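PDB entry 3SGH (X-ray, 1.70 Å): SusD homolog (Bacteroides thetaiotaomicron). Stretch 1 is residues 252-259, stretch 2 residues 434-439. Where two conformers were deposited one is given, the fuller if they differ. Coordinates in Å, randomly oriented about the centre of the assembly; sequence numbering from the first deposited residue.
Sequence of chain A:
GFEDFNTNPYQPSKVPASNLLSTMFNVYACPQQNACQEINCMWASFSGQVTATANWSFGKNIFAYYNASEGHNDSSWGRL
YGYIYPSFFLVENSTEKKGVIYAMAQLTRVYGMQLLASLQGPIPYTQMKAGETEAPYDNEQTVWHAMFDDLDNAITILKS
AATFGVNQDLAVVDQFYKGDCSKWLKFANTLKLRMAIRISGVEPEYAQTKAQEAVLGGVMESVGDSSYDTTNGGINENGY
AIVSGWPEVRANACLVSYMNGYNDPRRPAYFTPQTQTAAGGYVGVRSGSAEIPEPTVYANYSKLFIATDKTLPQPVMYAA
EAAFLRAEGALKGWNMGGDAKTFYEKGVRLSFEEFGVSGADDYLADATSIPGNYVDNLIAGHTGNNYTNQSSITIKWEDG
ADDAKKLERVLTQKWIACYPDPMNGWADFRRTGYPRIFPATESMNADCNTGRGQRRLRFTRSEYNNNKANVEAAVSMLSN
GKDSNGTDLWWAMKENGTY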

# COMPACT_ATOMS: atom_id res chain seq x y z
N ASN A 252 -11.41 9.14 -3.32
CA ASN A 252 -11.12 9.99 -2.16
C ASN A 252 -10.86 11.42 -2.63
O ASN A 252 -10.17 11.68 -3.63
CB ASN A 252 -9.91 9.41 -1.41
CG ASN A 252 -9.63 10.07 -0.08
OD1 ASN A 252 -9.50 11.30 0.01
ND2 ASN A 252 -9.43 9.26 0.94
N ALA A 253 -11.48 12.37 -1.91
CA ALA A 253 -11.31 13.79 -2.12
C ALA A 253 -9.87 14.21 -2.32
O ALA A 253 -9.56 15.11 -3.09
CB ALA A 253 -11.85 14.51 -0.86
N CYS A 254 -8.98 13.59 -1.55
CA CYS A 254 -7.58 13.98 -1.50
C CYS A 254 -6.83 13.72 -2.84
O CYS A 254 -6.39 14.66 -3.46
CB CYS A 254 -6.89 13.25 -0.35
SG CYS A 254 -5.17 13.70 -0.13
N LEU A 255 -6.75 12.47 -3.29
CA LEU A 255 -6.09 12.20 -4.56
C LEU A 255 -6.76 12.96 -5.72
O LEU A 255 -6.07 13.53 -6.57
CB LEU A 255 -6.08 10.70 -4.88
CG LEU A 255 -5.33 10.31 -6.16
CD1 LEU A 255 -3.86 10.72 -6.09
CD2 LEU A 255 -5.53 8.78 -6.45
N VAL A 256 -8.09 12.98 -5.77
CA VAL A 256 -8.81 13.65 -6.87
C VAL A 256 -8.46 15.15 -6.89
O VAL A 256 -8.20 15.73 -7.93
CB VAL A 256 -10.35 13.44 -6.78
CG1 VAL A 256 -11.06 14.23 -7.88
CG2 VAL A 256 -10.69 11.90 -6.85
N SER A 257 -8.47 15.79 -5.72
CA SER A 257 -8.10 17.22 -5.62
C SER A 257 -6.65 17.52 -6.01
O SER A 257 -6.36 18.53 -6.70
CB SER A 257 -8.35 17.73 -4.19
OG SER A 257 -9.74 17.73 -3.95
N TYR A 258 -5.70 16.69 -5.61
CA TYR A 258 -4.34 16.90 -6.09
C TYR A 258 -4.32 16.85 -7.64
O TYR A 258 -3.76 17.72 -8.32
CB TYR A 258 -3.40 15.83 -5.58
CG TYR A 258 -2.69 16.11 -4.23
CD1 TYR A 258 -3.34 15.98 -3.01
CD2 TYR A 258 -1.36 16.46 -4.23
CE1 TYR A 258 -2.63 16.18 -1.80
CE2 TYR A 258 -0.68 16.65 -3.06
CZ TYR A 258 -1.32 16.53 -1.86
OH TYR A 258 -0.58 16.68 -0.71
N MSE A 259 -4.94 15.82 -8.20
CA MSE A 259 -4.98 15.63 -9.65
C MSE A 259 -5.80 16.67 -10.43
O MSE A 259 -5.43 17.04 -11.54
CB MSE A 259 -5.44 14.21 -9.93
CG MSE A 259 -4.41 13.17 -9.45
SE MSE A 259 -4.97 11.36 -9.75
CE MSE A 259 -4.62 11.29 -11.68
N TYR A 434 4.85 13.17 3.85
CA TYR A 434 4.42 13.32 2.47
C TYR A 434 3.96 11.96 1.93
O TYR A 434 4.52 10.94 2.30
CB TYR A 434 5.57 13.82 1.58
CG TYR A 434 6.36 14.98 2.13
CD1 TYR A 434 5.72 16.15 2.46
CD2 TYR A 434 7.74 14.91 2.26
CE1 TYR A 434 6.41 17.24 2.97
CE2 TYR A 434 8.48 16.01 2.80
CZ TYR A 434 7.79 17.16 3.14
OH TYR A 434 8.41 18.28 3.64
N PRO A 435 2.98 11.92 1.02
CA PRO A 435 2.14 13.03 0.61
C PRO A 435 1.25 13.55 1.77
O PRO A 435 1.03 12.84 2.75
CB PRO A 435 1.28 12.40 -0.48
CG PRO A 435 1.08 11.00 0.02
CD PRO A 435 2.46 10.64 0.51
N ARG A 436 0.80 14.80 1.66
CA ARG A 436 -0.00 15.42 2.69
C ARG A 436 -1.47 15.00 2.59
O ARG A 436 -2.35 15.74 2.14
CB ARG A 436 0.14 16.93 2.67
CG ARG A 436 1.59 17.42 2.63
CD ARG A 436 1.62 18.91 2.71
NE ARG A 436 2.95 19.45 2.38
CZ ARG A 436 3.69 20.23 3.16
NH1 ARG A 436 3.28 20.58 4.37
NH2 ARG A 436 4.86 20.66 2.73
N ILE A 437 -1.72 13.79 3.08
CA ILE A 437 -3.04 13.14 3.02
C ILE A 437 -4.05 13.89 3.88
O ILE A 437 -3.77 14.22 5.05
CB ILE A 437 -2.97 11.67 3.50
CG1 ILE A 437 -2.01 10.86 2.64
CG2 ILE A 437 -4.34 11.04 3.51
CD1 ILE A 437 -2.27 11.06 1.13
N PHE A 438 -5.20 14.17 3.30
CA PHE A 438 -6.24 14.87 4.05
C PHE A 438 -6.71 14.05 5.26
O PHE A 438 -7.18 12.91 5.10
CB PHE A 438 -7.47 15.10 3.19
CG PHE A 438 -7.28 15.98 1.98
CD1 PHE A 438 -6.09 16.60 1.67
CD2 PHE A 438 -8.40 16.26 1.19
CE1 PHE A 438 -6.00 17.42 0.52
CE2 PHE A 438 -8.33 17.06 0.09
CZ PHE A 438 -7.15 17.65 -0.25
N PRO A 439 -6.65 14.64 6.46
CA PRO A 439 -7.12 13.91 7.65
C PRO A 439 -8.64 13.95 7.72
O PRO A 439 -9.28 14.68 6.96
CB PRO A 439 -6.57 14.75 8.79
CG PRO A 439 -6.60 16.15 8.26
CD PRO A 439 -6.17 15.99 6.80
O HOH W 1 -7.96 10.48 3.18
O HOH W 2 2.31 16.15 -0.86

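A helix meets an irregular segment of chain here, and the two are at least 177 residues apart in sequence wherever they touch. Stretch 1 is Asn 252 at the N-cap followed by the first part of a helix, Ala 253 to Met 259, which continues beyond it; stretch 2 has no regular structure. No backbone-to-backbone hydrogen bond crosses the contact; helix side chains meet the side chains and main chain of stretch 2, with two waters bridging, and about 302 Å² is buried in total.

Tyr 434 stays out of the contact, and a cis peptide bond leads from it into Pro 435. Pro 435 is covered only lightly, but its carbonyl O accepts a weak hydrogen bond from Ile 437 N (2.9 Å), a small local tie in a segment without regular structure.

At Arg 436 the backbone matters more than the charge. The end of the side chain leads away from the helix, and its NE and NH2 are hydrogen-bonded elsewhere in the structure. What remains for stretch 1 is the main chain and the base of the side chain: Tyr 258 OH lies 3.5 Å from Arg 436 CB, and Arg 436 O sits at the edge of the tyrosine ring. Water 2 bridges Arg 436 N and Tyr 258 OH, accepting from Arg 436 N at 3.2 Å and hydrogen-bonding to Tyr 258 OH at 2.9 Å.

Ile 437 points its CA-to-CB bond away, yet the side chain bends back so that CD1 comes within 4.1 Å of Cys 254 SG, adding apolar cover to the sulfur.

Phe 438 is the centre of the contact, its CA 5.8 Å from that of Cys 254. Its backbone N donates to Cys 254 SG at 3.5 Å with an N-H...S angle of 163°, long as suits a large, soft acceptor, but well aligned. The same sulfur lies over the phenylalanine ring, 3.9 Å from SG to the ring centroid, while Cys 254 CA makes a CH-pi contact over the face at 3.7 Å from that centroid. One small residue thus serves both the backbone and the ring of its partner. Ala 253, Ser 257 and Tyr 258 add further contacts to the ring; Ser 257 CB reaches Phe 438 CZ at 4.1 Å, while its hydroxyl is turned to the helix, OG donating to Ala 253 O at 2.8 Å.

The helix start is tied in as well. Asn 252 OD1 caps it by accepting from Cys 254 N at 2.8 Å, while Asn 252 ND2 donates to water 1 (2.9 Å), which donates in turn to Phe 438 O (3.2 Å). A capping residue can thus do two jobs, closing the helix start and reaching the partner segment through a water. Pro 439 then leaves the contact.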